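Local coordinates for glycerate kinase, putative (Thermotoga maritima, PDB 2B8N), which catalyses the ATP-dependent phosphorylation of D-glycerate to 2-phosphoglycerate in the breakdown of serine, with magnesium as cofactor, at residues 70-73 and 74-78; 187-191 and 192-196. All coordinates share one frame; numbering follows the deposited sequence.

Contact 1 of 2, residues 70-73 and 74-78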
loop_
_atom_site.group_PDB
_atom_site.type_symbol
_atom_site.label_atom_id
_atom_site.label_comp_id
_atom_site.label_asym_id
_atom_site.label_seq_id
_atom_site.Cartn_x
_atom_site.Cartn_y
_atom_site.Cartn_z
ATOM N N GLU A 70 0.039 23.617 -2.209
ATOM C CA GLU A 70 -0.436 24.254 -3.441
ATOM C C GLU A 70 -1.945 24.488 -3.419
ATOM O O GLU A 70 -2.408 25.493 -3.942
ATOM C CB GLU A 70 -0.035 23.438 -4.675
ATOM C CG GLU A 70 1.470 23.448 -4.939
ATOM C CD GLU A 70 1.903 22.541 -6.074
ATOM O OE1 GLU A 70 1.028 21.947 -6.744
ATOM O OE2 GLU A 70 3.133 22.425 -6.283
ATOM N N VAL A 71 -2.707 23.567 -2.832
ATOM C CA VAL A 71 -4.132 23.810 -2.619
ATOM C C VAL A 71 -4.394 24.941 -1.579
ATOM O O VAL A 71 -5.204 25.819 -1.831
ATOM C CB VAL A 71 -4.904 22.521 -2.195
ATOM C CG1 VAL A 71 -6.347 22.872 -1.788
ATOM C CG2 VAL A 71 -4.886 21.461 -3.320
ATOM N N LEU A 72 -3.717 24.917 -0.426
ATOM C CA LEU A 72 -4.098 25.772 0.705
ATOM C C LEU A 72 -3.255 27.023 0.912
ATOM O O LEU A 72 -3.783 28.026 1.347
ATOM C CB LEU A 72 -4.085 24.974 1.996
ATOM C CG LEU A 72 -5.164 23.891 2.092
ATOM C CD1 LEU A 72 -4.819 23.082 3.302
ATOM C CD2 LEU A 72 -6.580 24.437 2.169
ATOM N N GLY A 73 -1.952 26.952 0.657
ATOM C CA GLY A 73 -1.056 28.090 0.890
ATOM C C GLY A 73 -0.949 28.503 2.352
ATOM O O GLY A 73 -0.826 27.661 3.228
ATOM N N LYS A 74 -1.024 29.805 2.613
ATOM C CA LYS A 74 -0.804 30.353 3.971
ATOM C C LYS A 74 -1.901 30.022 5.016
ATOM O O LYS A 74 -1.765 30.386 6.192
ATOM C CB LYS A 74 -0.521 31.858 3.911
ATOM C CG LYS A 74 0.837 32.166 3.248
ATOM C CD LYS A 74 2.028 31.890 4.197
ATOM C CE LYS A 74 3.203 31.163 3.509
ATOM N NZ LYS A 74 2.922 29.704 3.368
ATOM N N LYS A 75 -2.959 29.321 4.587
ATOM C CA LYS A 75 -3.927 28.722 5.497
ATOM C C LYS A 75 -3.272 27.612 6.288
ATOM O O LYS A 75 -3.798 27.222 7.331
ATOM C CB LYS A 75 -5.115 28.121 4.743
ATOM C CG LYS A 75 -5.934 29.114 3.975
ATOM C CD LYS A 75 -6.865 28.397 3.028
ATOM C CE LYS A 75 -8.018 29.279 2.668
ATOM N NZ LYS A 75 -8.559 28.872 1.377
ATOM N N ILE A 76 -2.169 27.061 5.770
ATOM C CA ILE A 76 -1.287 26.232 6.583
ATOM C C ILE A 76 -0.333 27.154 7.359
ATOM O O ILE A 76 0.427 27.946 6.786
ATOM C CB ILE A 76 -0.465 25.201 5.780
ATOM C CG1 ILE A 76 -1.360 24.118 5.148
ATOM C CG2 ILE A 76 0.596 24.522 6.695
ATOM C CD1 ILE A 76 -0.766 23.539 3.857
ATOM N N ARG A 77 -0.396 27.014 8.677
ATOM C CA ARG A 77 0.372 27.813 9.600
ATOM C C ARG A 77 1.705 27.151 9.912
ATOM O O ARG A 77 2.678 27.835 10.165
ATOM C CB ARG A 77 -0.460 28.011 10.848
ATOM C CG ARG A 77 -1.762 28.679 10.477
ATOM C CD ARG A 77 -2.627 29.017 11.644
ATOM N NE ARG A 77 -3.482 30.136 11.287
ATOM C CZ ARG A 77 -4.152 30.891 12.149
ATOM N NH1 ARG A 77 -4.091 30.656 13.459
ATOM N NH2 ARG A 77 -4.889 31.897 11.690
ATOM N N LYS A 78 1.731 25.820 9.880
ATOM C CA LYS A 78 2.932 25.034 10.139
ATOM C C LYS A 78 2.788 23.701 9.406
ATOM O O LYS A 78 1.699 23.130 9.350
ATOM C CB LYS A 78 3.125 24.783 11.643
ATOM C CG LYS A 78 4.516 25.196 12.169
ATOM C CD LYS A 78 5.653 24.312 11.618
ATOM C CE LYS A 78 6.738 25.129 10.845
ATOM N NZ LYS A 78 6.450 25.286 9.360
#

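Contact 2 of 2, residues 187-191 and 192-196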
loop_
_atom_site.group_PDB
_atom_site.type_symbol
_atom_site.label_atom_id
_atom_site.label_comp_id
_atom_site.label_asym_id
_atom_site.label_seq_id
_atom_site.Cartn_x
_atom_site.Cartn_y
_atom_site.Cartn_z
ATOM N N GLU A 187 -6.242 11.843 20.074
ATOM C CA GLU A 187 -6.489 12.198 21.447
ATOM C C GLU A 187 -5.607 13.376 21.866
ATOM O O GLU A 187 -6.032 14.197 22.673
ATOM C CB GLU A 187 -6.264 10.979 22.337
ATOM C CG GLU A 187 -6.287 11.268 23.814
ATOM C CD GLU A 187 -6.369 10.014 24.652
ATOM O OE1 GLU A 187 -5.497 9.142 24.524
ATOM O OE2 GLU A 187 -7.316 9.909 25.449
ATOM N N ARG A 188 -4.388 13.479 21.335
ATOM C CA ARG A 188 -3.512 14.637 21.668
ATOM C C ARG A 188 -3.873 15.892 20.883
ATOM O O ARG A 188 -3.719 17.008 21.349
ATOM C CB ARG A 188 -2.070 14.311 21.374
ATOM C CG ARG A 188 -1.446 13.320 22.305
ATOM C CD ARG A 188 -0.880 13.995 23.536
ATOM N NE ARG A 188 0.332 13.294 23.941
ATOM C CZ ARG A 188 1.566 13.796 23.964
ATOM N NH1 ARG A 188 1.819 15.049 23.633
ATOM N NH2 ARG A 188 2.573 13.020 24.341
ATOM N N VAL A 189 -4.348 15.691 19.666
ATOM C CA VAL A 189 -4.803 16.791 18.826
ATOM C C VAL A 189 -6.018 17.497 19.440
ATOM O O VAL A 189 -6.167 18.722 19.330
ATOM C CB VAL A 189 -5.123 16.269 17.431
ATOM C CG1 VAL A 189 -5.938 17.289 16.621
ATOM C CG2 VAL A 189 -3.817 15.943 16.720
ATOM N N PHE A 190 -6.875 16.708 20.084
ATOM C CA PHE A 190 -7.946 17.247 20.870
ATOM C C PHE A 190 -7.448 18.414 21.735
ATOM O O PHE A 190 -6.316 18.357 22.346
ATOM C CB PHE A 190 -8.574 16.170 21.773
ATOM C CG PHE A 190 -9.964 16.517 22.241
ATOM C CD1 PHE A 190 -11.062 16.276 21.416
ATOM C CD2 PHE A 190 -10.167 17.123 23.472
ATOM C CE1 PHE A 190 -12.363 16.620 21.829
ATOM C CE2 PHE A 190 -11.444 17.473 23.891
ATOM C CZ PHE A 190 -12.550 17.225 23.074
ATOM N N PRO A 191 -8.292 19.468 21.816
ATOM C CA PRO A 191 -9.645 19.614 21.202
ATOM C C PRO A 191 -9.705 20.019 19.718
ATOM O O PRO A 191 -10.798 20.177 19.190
ATOM C CB PRO A 191 -10.302 20.688 22.062
ATOM C CG PRO A 191 -9.148 21.565 22.454
ATOM C CD PRO A 191 -7.932 20.650 22.610
ATOM N N ALA A 192 -8.566 20.175 19.044
ATOM C CA ALA A 192 -8.588 20.420 17.589
ATOM C C ALA A 192 -9.140 19.217 16.815
ATOM O O ALA A 192 -9.225 18.099 17.348
ATOM C CB ALA A 192 -7.204 20.813 17.066
ATOM N N LYS A 193 -9.537 19.471 15.567
ATOM C CA LYS A 193 -10.090 18.452 14.644
ATOM C C LYS A 193 -8.982 17.746 13.863
ATOM O O LYS A 193 -7.968 18.343 13.537
ATOM C CB LYS A 193 -11.066 19.093 13.630
ATOM C CG LYS A 193 -12.085 18.089 13.074
ATOM C CD LYS A 193 -12.787 18.474 11.740
ATOM C CE LYS A 193 -13.183 17.125 10.970
ATOM N NZ LYS A 193 -13.933 17.181 9.626
ATOM N N VAL A 194 -9.174 16.467 13.578
ATOM C CA VAL A 194 -8.280 15.747 12.666
ATOM C C VAL A 194 -9.020 15.447 11.379
ATOM O O VAL A 194 -10.078 14.792 11.405
ATOM C CB VAL A 194 -7.776 14.423 13.264
ATOM C CG1 VAL A 194 -7.050 13.595 12.196
ATOM C CG2 VAL A 194 -6.849 14.676 14.484
ATOM N N VAL A 195 -8.486 15.943 10.261
ATOM C CA VAL A 195 -8.973 15.542 8.923
ATOM C C VAL A 195 -7.866 14.782 8.198
ATOM O O VAL A 195 -6.884 15.381 7.744
ATOM C CB VAL A 195 -9.442 16.723 8.014
ATOM C CG1 VAL A 195 -10.152 16.183 6.786
ATOM C CG2 VAL A 195 -10.382 17.658 8.729
ATOM N N ALA A 196 -8.036 13.469 8.073
ATOM C CA ALA A 196 -6.999 12.624 7.498
ATOM C C ALA A 196 -7.266 12.275 6.037
ATOM O O ALA A 196 -8.396 11.909 5.645
ATOM C CB ALA A 196 -6.848 11.348 8.309
#

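Contact 1 of 2, residues 70-73 and 74-78
G73 and I76 are joined by a backbone hydrogen bond, I76 N to G73 O at 2.9 Å, which closes the turn where the helix ending at L72 gives way to the strand beginning at I76. The N-H points fairly straight at its acceptor (158°), and the donor is tilted from the carbonyl plane. G73 leaves the helical conformation with a positive phi of 64°, a value that favours glycine. Around this turn L72 meets I76, with L72 CD1 4.1 Å from I76 CG1 and the two side chains crossing at about a right angle. In I76, chi1 of -67° sets CG1 beside the backbone N, within reach of L72 CD1, and CD1 extends from there toward L72 CB. The turn is the second connection of a beta-alpha-beta unit: strand 52-57, helix 61-72 and strand 76-84, whose two strands lie next to each other in a parallel sheet. L72 and I76 both reach V52 on the first strand, and I76 also touches L54 and F95, so the small apolar contact is continued into the space between helix and sheet. Cutting I76 back to an alanine is likely to take away the CG1 and CD1 atoms that L72 CD1 meets and to open a gap against V52 and L54. The extended chain of K75 crosses the L72 side chain at about a right angle, its CD 3.5 Å from L72 O and 4.1 Å from L72 CD2, so that methylenes rather than the ammonium group do the touching. K74 leaves the backbone pointing away from 70-73, but bends at three successive torsions carry NZ back beside the turn, where it forms a salt bridge with D93 and a weak hydrogen bond with Y69 OH.

Contact 2 of 2, residues 187-191 and 192-196
V189 and V194 make the closest side-chain contact here, the CG1 methyl of V189 lying 3.5 Å from CG2 of V194. The two valines cross at about a right angle, and the V194 methyl also approaches V189 CB (3.8 Å) and CG2 (4.0 Å), so it rests against the whole branched end of its partner. V189 places CG1 opposite its backbone N (chi1 165°), and from there this one methyl reaches both V194 and the CB of A192, 3.8 Å away. On V194 it is the other branch that does the touching: with chi1 at 170°, CG2 is the methyl opposite the carbonyl carbon, and it is this one that faces V189. A192, the buried residue just ahead of the strand, has its CB 3.3 Å from V189 O and also touches L123 and D127, while its own O accepts a hydrogen bond from N254. The backbone bond from A192 N to V189 O spans 2.8 Å but is weak, with an angle of only 129° at the hydrogen. Between these residues the chain turns at F190 and P191, which are linked by a cis peptide bond. F190 leaves the backbone pointing away from 192-196, and P191 CB sits over one face of its ring, 3.8 Å above the plane and displaced toward the rim. The valine pair does not stand alone: V189 also packs on V129 of strand 128-133 and V120 of helix 107-120. V194 makes backbone hydrogen bonds to N254 and E256 on one flank, and K193 and V195 bond to V129 on the other. A type VIa (cis-proline) beta turn thus leads from helix 184-189 directly into strand 193-199, an inner strand of the six-stranded parallel sheet of an alpha/beta domain.

How the contacts relate
Contact 1 (70-78) comes first along the chain and is complete before contact 2 (187-196) begins. Their centres lie about 18 Å apart and their nearest atoms about 9 Å, so they do not touch. Each is a passage from a helix into a strand of the same six-stranded parallel sheet: helix 61-72 into strand 76-84, and helix 184-189 into strand 193-199. Strands 52-57 and 128-133 lie between those two in the sheet, and all four segments belong to the DUF4147 region of the protein. The two turns therefore deliver the chain to separate strands that run in the same direction, and the mixed sheet formed later in the chain contains neither strand.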